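Local coordinates for sugar ABC transporter substrate-binding protein, BlMnBP1 (Bifidobacterium animalis subsp. lactis ATCC 27673, PDB 6I5R), which binds mannobiose and probably delivers manno-oligosaccharides, as the extracellular solute-binding component, to an ABC transporter for uptake into the bacterium, at residues 166-169 / 173-176; 179-182 / 188-191; 258-263 / 414-419. One frame throughout, in Å; residues are numbered along the deposited sequence.

Contact 1 of 3, residues 166-169 / 173-176; sequences ELPK and EFQA
Between P168 and F174, the proline ring lies against the start of a helix, and beside it the carboxylate of E173 picks up the backbone N of K169. P168 CB comes to 3.6 Å from F174 N, with its CG 3.8 Å from F174 CD1. Seen from the aromatic ring this second contact is made at the edge, in the ring plane, and the proline crosses the phenylalanine side chain obliquely. F174 can offer that edge because its CG is anti to the backbone N (chi1 -169°). P168 CB also packs 3.9 Å from E173 CB, so it bears on two successive residues of the helix.

The polar half of the contact is the bond from K169 N to E173 OE1, 2.9 Å long and bent only moderately (158°). OE1 uses its anti side, and the N-H arrives 25° out of the carboxylate plane. An extended chain beyond CG carries the carboxylate back along the incoming loop to reach it. K169's own side chain leads away, and its NZ stays 6.5 Å from E173 OE1, too far for a salt bridge.

Here the chain enters helix 171-184 of a two-lobed periplasmic binding protein fold. E173 sits in the first turn, where its backbone N is bonded to T170 OG1 while its side chain reaches back past that threonine to K169. Farther out, the carbonyl of K169 bonds T308 OG1. P168 rests on M303 of strand 300-304, and L167, whose CB points away from the helix, packs on M303 and on Y154 of strand 139-155. The ring of F174 also touches I152 of strand 139-155, T246 of helix 239-252 and the loop residue P306.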
loop_
_atom_site.group_PDB
_atom_site.type_symbol
_atom_site.label_atom_id
_atom_site.label_comp_id
_atom_site.label_asym_id
_atom_site.label_seq_id
_atom_site.Cartn_x
_atom_site.Cartn_y
_atom_site.Cartn_z
ATOM N N GLU A 166 -9.833 0.127 -25.857
ATOM C CA GLU A 166 -10.373 -0.320 -24.581
ATOM C C GLU A 166 -9.221 -0.595 -23.634
ATOM O O GLU A 166 -8.115 -0.890 -24.071
ATOM C CB GLU A 166 -11.195 -1.580 -24.762
ATOM C CG GLU A 166 -12.374 -1.323 -25.656
ATOM C CD GLU A 166 -12.793 -2.537 -26.436
ATOM O OE1 GLU A 166 -12.876 -3.653 -25.845
ATOM O OE2 GLU A 166 -13.032 -2.364 -27.644
ATOM N N LEU A 167 -9.472 -0.477 -22.337
ATOM C CA LEU A 167 -8.414 -0.741 -21.375
ATOM C C LEU A 167 -8.080 -2.231 -21.352
ATOM O O LEU A 167 -8.974 -3.078 -21.470
ATOM C CB LEU A 167 -8.820 -0.248 -19.991
ATOM C CG LEU A 167 -9.018 1.275 -19.967
ATOM C CD1 LEU A 167 -9.568 1.698 -18.593
ATOM C CD2 LEU A 167 -7.743 2.038 -20.281
ATOM N N PRO A 168 -6.801 -2.582 -21.218
ATOM C CA PRO A 168 -6.419 -3.999 -21.229
ATOM C C PRO A 168 -6.911 -4.709 -19.979
ATOM O O PRO A 168 -6.896 -4.145 -18.888
ATOM C CB PRO A 168 -4.881 -3.963 -21.276
ATOM C CG PRO A 168 -4.498 -2.615 -20.761
ATOM C CD PRO A 168 -5.641 -1.684 -21.179
ATOM N N LYS A 169 -7.342 -5.957 -20.151
ATOM C CA LYS A 169 -7.903 -6.718 -19.053
ATOM C C LYS A 169 -7.197 -8.030 -18.783
ATOM O O LYS A 169 -7.563 -8.715 -17.822
ATOM C CB LYS A 169 -9.387 -6.994 -19.328
ATOM C CG LYS A 169 -10.245 -5.730 -19.393
ATOM C CD LYS A 169 -11.674 -6.025 -19.870
ATOM C CE LYS A 169 -12.404 -7.072 -19.053
ATOM N NZ LYS A 169 -13.573 -7.657 -19.805
ATOM N N GLU A 173 -3.199 -8.721 -23.437
ATOM C CA GLU A 173 -3.673 -7.428 -23.914
ATOM C C GLU A 173 -2.769 -6.296 -23.431
ATOM O O GLU A 173 -2.448 -5.383 -24.194
ATOM C CB GLU A 173 -5.122 -7.203 -23.462
ATOM C CG GLU A 173 -6.143 -8.245 -23.997
ATOM C CD GLU A 173 -7.611 -7.885 -23.708
ATOM O OE1 GLU A 173 -7.874 -6.992 -22.861
ATOM O OE2 GLU A 173 -8.514 -8.517 -24.347
ATOM N N PHE A 174 -2.330 -6.351 -22.167
ATOM C CA PHE A 174 -1.447 -5.303 -21.642
ATOM C C PHE A 174 -0.157 -5.222 -22.454
ATOM O O PHE A 174 0.265 -4.134 -22.852
ATOM C CB PHE A 174 -1.139 -5.568 -20.155
ATOM C CG PHE A 174 -0.441 -4.422 -19.435
ATOM C CD1 PHE A 174 -1.015 -3.163 -19.378
ATOM C CD2 PHE A 174 0.767 -4.613 -18.804
ATOM C CE1 PHE A 174 -0.379 -2.140 -18.698
ATOM C CE2 PHE A 174 1.396 -3.580 -18.139
ATOM C CZ PHE A 174 0.818 -2.358 -18.088
ATOM N N GLN A 175 0.522 -6.360 -22.647
ATOM C CA GLN A 175 1.763 -6.371 -23.425
ATOM C C GLN A 175 1.522 -5.877 -24.858
ATOM O O GLN A 175 2.349 -5.153 -25.429
ATOM C CB GLN A 175 2.368 -7.785 -23.436
ATOM C CG GLN A 175 2.849 -8.337 -22.043
ATOM C CD GLN A 175 3.908 -7.446 -21.390
ATOM O OE1 GLN A 175 4.756 -6.861 -22.085
ATOM N NE2 GLN A 175 3.878 -7.353 -20.046
ATOM N N ALA A 176 0.375 -6.227 -25.438
ATOM C CA ALA A 176 0.026 -5.706 -26.758
ATOM C C ALA A 176 -0.097 -4.192 -26.721
ATOM O O ALA A 176 0.360 -3.500 -27.641
ATOM C CB ALA A 176 -1.287 -6.343 -27.232
#

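Contact 2 of 3, residues 179-182 / 188-191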
loop_
_atom_site.group_PDB
_atom_site.type_symbol
_atom_site.label_atom_id
_atom_site.label_comp_id
_atom_site.label_asym_id
_atom_site.label_seq_id
_atom_site.Cartn_x
_atom_site.Cartn_y
_atom_site.Cartn_z
ATOM N N LYS A 179 3.349 -2.510 -26.416
ATOM C CA LYS A 179 4.018 -2.494 -27.711
ATOM C C LYS A 179 3.494 -1.365 -28.603
ATOM O O LYS A 179 4.281 -0.676 -29.256
ATOM C CB LYS A 179 3.839 -3.875 -28.357
ATOM C CG LYS A 179 4.498 -4.047 -29.721
ATOM C CD LYS A 179 4.159 -5.394 -30.337
ATOM C CE LYS A 179 5.050 -5.692 -31.545
ATOM N NZ LYS A 179 4.418 -5.324 -32.824
ATOM N N LEU A 180 2.178 -1.135 -28.611
ATOM C CA LEU A 180 1.636 -0.012 -29.366
ATOM C C LEU A 180 2.196 1.313 -28.866
ATOM O O LEU A 180 2.516 2.205 -29.666
ATOM C CB LEU A 180 0.102 0.004 -29.284
ATOM C CG LEU A 180 -0.669 -1.107 -30.021
ATOM C CD1 LEU A 180 -2.178 -0.952 -29.847
ATOM C CD2 LEU A 180 -0.294 -1.062 -31.491
ATOM N N ILE A 181 2.269 1.478 -27.537
ATOM C CA ILE A 181 2.827 2.696 -26.960
ATOM C C ILE A 181 4.270 2.862 -27.404
ATOM O O ILE A 181 4.714 3.962 -27.759
ATOM C CB ILE A 181 2.688 2.652 -25.417
ATOM C CG1 ILE A 181 1.204 2.742 -25.012
ATOM C CG2 ILE A 181 3.544 3.726 -24.785
ATOM C CD1 ILE A 181 0.871 2.165 -23.631
ATOM N N LYS A 182 5.036 1.781 -27.353
ATOM C CA LYS A 182 6.441 1.861 -27.717
ATOM C C LYS A 182 6.587 2.253 -29.177
ATOM O O LYS A 182 7.415 3.102 -29.520
ATOM C CB LYS A 182 7.106 0.520 -27.436
ATOM C CG LYS A 182 8.578 0.459 -27.675
ATOM C CD LYS A 182 9.322 1.326 -26.722
ATOM C CE LYS A 182 10.825 1.307 -27.062
ATOM N NZ LYS A 182 11.488 2.318 -26.221
ATOM N N VAL A 188 7.731 6.241 -22.302
ATOM C CA VAL A 188 8.141 4.958 -21.723
ATOM C C VAL A 188 6.862 4.169 -21.456
ATOM O O VAL A 188 6.010 4.644 -20.686
ATOM C CB VAL A 188 8.962 5.164 -20.438
ATOM C CG1 VAL A 188 9.240 3.827 -19.757
ATOM C CG2 VAL A 188 10.261 5.894 -20.743
ATOM N N PRO A 189 6.670 2.983 -22.046
ATOM C CA PRO A 189 5.395 2.278 -21.817
ATOM C C PRO A 189 5.119 1.941 -20.357
ATOM O O PRO A 189 4.011 2.171 -19.871
ATOM C CB PRO A 189 5.530 1.012 -22.676
ATOM C CG PRO A 189 6.506 1.416 -23.790
ATOM C CD PRO A 189 7.463 2.372 -23.138
ATOM N N LEU A 190 6.103 1.401 -19.640
ATOM C CA LEU A 190 5.938 1.111 -18.220
ATOM C C LEU A 190 7.216 1.523 -17.512
ATOM O O LEU A 190 8.292 1.004 -17.817
ATOM C CB LEU A 190 5.622 -0.371 -17.991
ATOM C CG LEU A 190 5.276 -0.817 -16.560
ATOM C CD1 LEU A 190 4.350 -2.013 -16.509
ATOM C CD2 LEU A 190 6.582 -1.141 -15.814
ATOM N N TYR A 191 7.101 2.457 -16.573
ATOM C CA TYR A 191 8.250 2.951 -15.833
ATOM C C TYR A 191 8.323 2.180 -14.533
ATOM O O TYR A 191 7.342 2.134 -13.789
ATOM C CB TYR A 191 8.114 4.445 -15.565
ATOM C CG TYR A 191 9.362 5.128 -15.103
ATOM C CD1 TYR A 191 10.298 5.576 -16.006
ATOM C CD2 TYR A 191 9.582 5.366 -13.760
ATOM C CE1 TYR A 191 11.440 6.230 -15.589
ATOM C CE2 TYR A 191 10.709 6.023 -13.339
ATOM C CZ TYR A 191 11.647 6.450 -14.252
ATOM O OH TYR A 191 12.773 7.124 -13.836
#
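P189 meets I181 and K182, two successive residues of a helix, and the side chains meet through carbon atoms, without a polar bond between the two segments. The methyl CG2 of I181 does most of the touching on one side: it stands 3.8 Å from P189 CA and 3.9 Å from P189 CG, with P189 CB close by as well. The isoleucine has its CG1 beside the backbone N (chi1 -68°), which sets CG2 anti to that N and aims it at the proline. I181 and the proline ring run antiparallel, alongside one another rather than head-on.

K182 contributes its aliphatic part. Its CB lies 3.8 Å from P189 CG, and after leaving anti to the backbone N the chain bends at chi2 (66°), bringing CD back to 4.1 Å from P189 CG, across the ring. The exposed lysine thus lays its CB and CD against the ring of a buried proline.

This is the return from helix 171-184 into strand 188-190, which runs parallel to strand 277-283 in the sheet of its lobe. P189 takes helical backbone angles, and the chain turns a corner there. V188 and Y191 nevertheless share backbone hydrogen bonds with the neighbouring strand, V188 with A278 and Y191 with T279, while P189 O accepts from T279 OG1. I181 also packs on A278 and on V158, F159 and A162 of helix 156-162, and its carbonyl bonds T185 OG1 near the helix end.

Contact 3 of 3, residues 258-263 / 414-419; sequences EDYSTT and IVVDAA
Y260 lays its side chain against V415, V416 and A419 of a helix. Its CB lies 3.9 Å from V415 CG1. From there CG takes the crowded position between backbone N and carbonyl carbon (chi1 63°), swinging the ring toward the helix. The same valine methyl then sits over the ring face: CG1 is 3.7 Å from Y260 CG and 4.1 Å from the ring centroid, 28° off the normal, a CH-pi contact shifted toward the CG end. Farther along, the two ring sides part company. Y260 CE2 approaches A419 CB at 3.8 Å, whereas Y260 CE1 comes to 4.1 Å from V416 CG2; both meet the ring obliquely. At the tip, Y260 OH touches V416 CG2 at 3.8 Å, tyrosine and valine crossing at about a right angle.

F194 also meets the Y260 ring, with the planes at about 50°, and touches V415. Just before the tyrosine, D259 OD1 receives both OG and N of S261 on one face of its carboxylate, closing a turn that spans Y260. This is an Asx turn leading a short 3-10 segment, whose tyrosine packs on positions i, i+1 and i+4 of helix 409-420.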
loop_
_atom_site.group_PDB
_atom_site.type_symbol
_atom_site.label_atom_id
_atom_site.label_comp_id
_atom_site.label_asym_id
_atom_site.label_seq_id
_atom_site.Cartn_x
_atom_site.Cartn_y
_atom_site.Cartn_z
ATOM N N GLU A 258 15.010 2.793 -20.353
ATOM C CA GLU A 258 16.279 2.309 -20.887
ATOM C C GLU A 258 17.172 1.787 -19.767
ATOM O O GLU A 258 17.854 0.763 -19.917
ATOM C CB GLU A 258 16.998 3.423 -21.672
ATOM C CG GLU A 258 18.487 3.069 -21.926
ATOM C CD GLU A 258 18.930 3.294 -23.398
ATOM O OE1 GLU A 258 18.264 4.079 -24.158
ATOM O OE2 GLU A 258 19.968 2.709 -23.808
ATOM N N ASP A 259 17.238 2.527 -18.668
ATOM C CA ASP A 259 18.152 2.211 -17.580
ATOM C C ASP A 259 17.429 2.143 -16.252
ATOM O O ASP A 259 17.225 3.180 -15.623
ATOM C CB ASP A 259 19.297 3.222 -17.477
ATOM C CG ASP A 259 20.345 2.797 -16.461
ATOM O OD1 ASP A 259 20.240 1.681 -15.923
ATOM O OD2 ASP A 259 21.285 3.575 -16.208
ATOM N N TYR A 260 17.100 0.927 -15.819
ATOM C CA TYR A 260 16.419 0.767 -14.549
ATOM C C TYR A 260 17.270 1.209 -13.363
ATOM O O TYR A 260 16.710 1.552 -12.334
ATOM C CB TYR A 260 15.981 -0.691 -14.387
ATOM C CG TYR A 260 17.105 -1.688 -14.344
ATOM C CD1 TYR A 260 17.896 -1.826 -13.216
ATOM C CD2 TYR A 260 17.376 -2.511 -15.430
ATOM C CE1 TYR A 260 18.921 -2.733 -13.167
ATOM C CE2 TYR A 260 18.426 -3.426 -15.385
ATOM C CZ TYR A 260 19.190 -3.520 -14.249
ATOM O OH TYR A 260 20.226 -4.433 -14.174
ATOM N N SER A 261 18.595 1.245 -13.481
ATOM C CA SER A 261 19.410 1.516 -12.301
ATOM C C SER A 261 19.406 2.990 -11.927
ATOM O O SER A 261 19.884 3.344 -10.843
ATOM C CB SER A 261 20.853 1.041 -12.519
ATOM O OG SER A 261 21.524 1.906 -13.412
ATOM N N THR A 262 18.843 3.850 -12.764
ATOM C CA THR A 262 18.860 5.272 -12.491
ATOM C C THR A 262 17.470 5.895 -12.599
ATOM O O THR A 262 17.348 7.091 -12.853
ATOM C CB THR A 262 19.841 5.986 -13.428
ATOM O OG1 THR A 262 19.357 5.927 -14.771
ATOM C CG2 THR A 262 21.203 5.353 -13.385
ATOM N N THR A 263 16.409 5.121 -12.376
ATOM C CA THR A 263 15.091 5.739 -12.332
ATOM C C THR A 263 15.014 6.762 -11.206
ATOM O O THR A 263 15.764 6.711 -10.222
ATOM C CB THR A 263 13.987 4.705 -12.124
ATOM O OG1 THR A 263 14.155 4.025 -10.883
ATOM C CG2 THR A 263 13.988 3.721 -13.278
ATOM N N ILE A 414 13.728 -9.615 -10.393
ATOM C CA ILE A 414 12.959 -9.888 -11.603
ATOM C C ILE A 414 13.405 -8.954 -12.725
ATOM O O ILE A 414 13.654 -9.383 -13.858
ATOM C CB ILE A 414 11.447 -9.759 -11.342
ATOM C CG1 ILE A 414 10.981 -10.824 -10.355
ATOM C CG2 ILE A 414 10.685 -9.906 -12.658
ATOM C CD1 ILE A 414 9.533 -10.728 -9.940
ATOM N N VAL A 415 13.483 -7.661 -12.427
ATOM C CA VAL A 415 13.882 -6.681 -13.437
ATOM C C VAL A 415 15.284 -6.987 -13.939
ATOM O O VAL A 415 15.563 -6.947 -15.141
ATOM C CB VAL A 415 13.797 -5.255 -12.861
ATOM C CG1 VAL A 415 14.380 -4.211 -13.844
ATOM C CG2 VAL A 415 12.372 -4.909 -12.487
ATOM N N VAL A 416 16.196 -7.265 -13.014
ATOM C CA VAL A 416 17.578 -7.533 -13.391
ATOM C C VAL A 416 17.638 -8.763 -14.281
ATOM O O VAL A 416 18.324 -8.776 -15.305
ATOM C CB VAL A 416 18.461 -7.730 -12.142
ATOM C CG1 VAL A 416 19.791 -8.250 -12.557
ATOM C CG2 VAL A 416 18.632 -6.454 -11.363
ATOM N N ASP A 417 16.948 -9.838 -13.869
ATOM C CA ASP A 417 17.042 -11.112 -14.580
ATOM C C ASP A 417 16.407 -11.002 -15.953
ATOM O O ASP A 417 16.937 -11.534 -16.945
ATOM C CB ASP A 417 16.381 -12.243 -13.765
ATOM C CG ASP A 417 17.157 -12.605 -12.529
ATOM O OD1 ASP A 417 18.181 -11.954 -12.281
ATOM O OD2 ASP A 417 16.729 -13.505 -11.782
ATOM N N ALA A 418 15.298 -10.264 -16.042
ATOM C CA ALA A 418 14.610 -10.111 -17.308
ATOM C C ALA A 418 15.418 -9.242 -18.263
ATOM O O ALA A 418 15.484 -9.537 -19.461
ATOM C CB ALA A 418 13.218 -9.532 -17.066
ATOM N N ALA A 419 16.076 -8.200 -17.739
ATOM C CA ALA A 419 16.854 -7.308 -18.592
ATOM C C ALA A 419 18.135 -7.966 -19.081
ATOM O O ALA A 419 18.578 -7.701 -20.208
ATOM C CB ALA A 419 17.193 -6.036 -17.844
#

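Overall arrangement
Contacts 1 and 2 follow each other along helix 171-184: the first closes the short entry loop onto its opening turn, the second the exit turn into strand 188-190. They touch through F174 CE2 and L190 CD1, 3.7 Å apart. The chain then passes helix 239-252 before reaching 258-263, which contact 3 joins to helix 409-420 across 150 intervening residues. None of the three nests within or crosses another; they run in series. Contact 3 stays close to contact 2, Y191 packing against T263, while its centre is about 22 Å from that of contact 1. Contacts 1 and 2 fasten the two ends of helix 171-184 to adjoining chain; contact 3 brings in a helix near the C terminus.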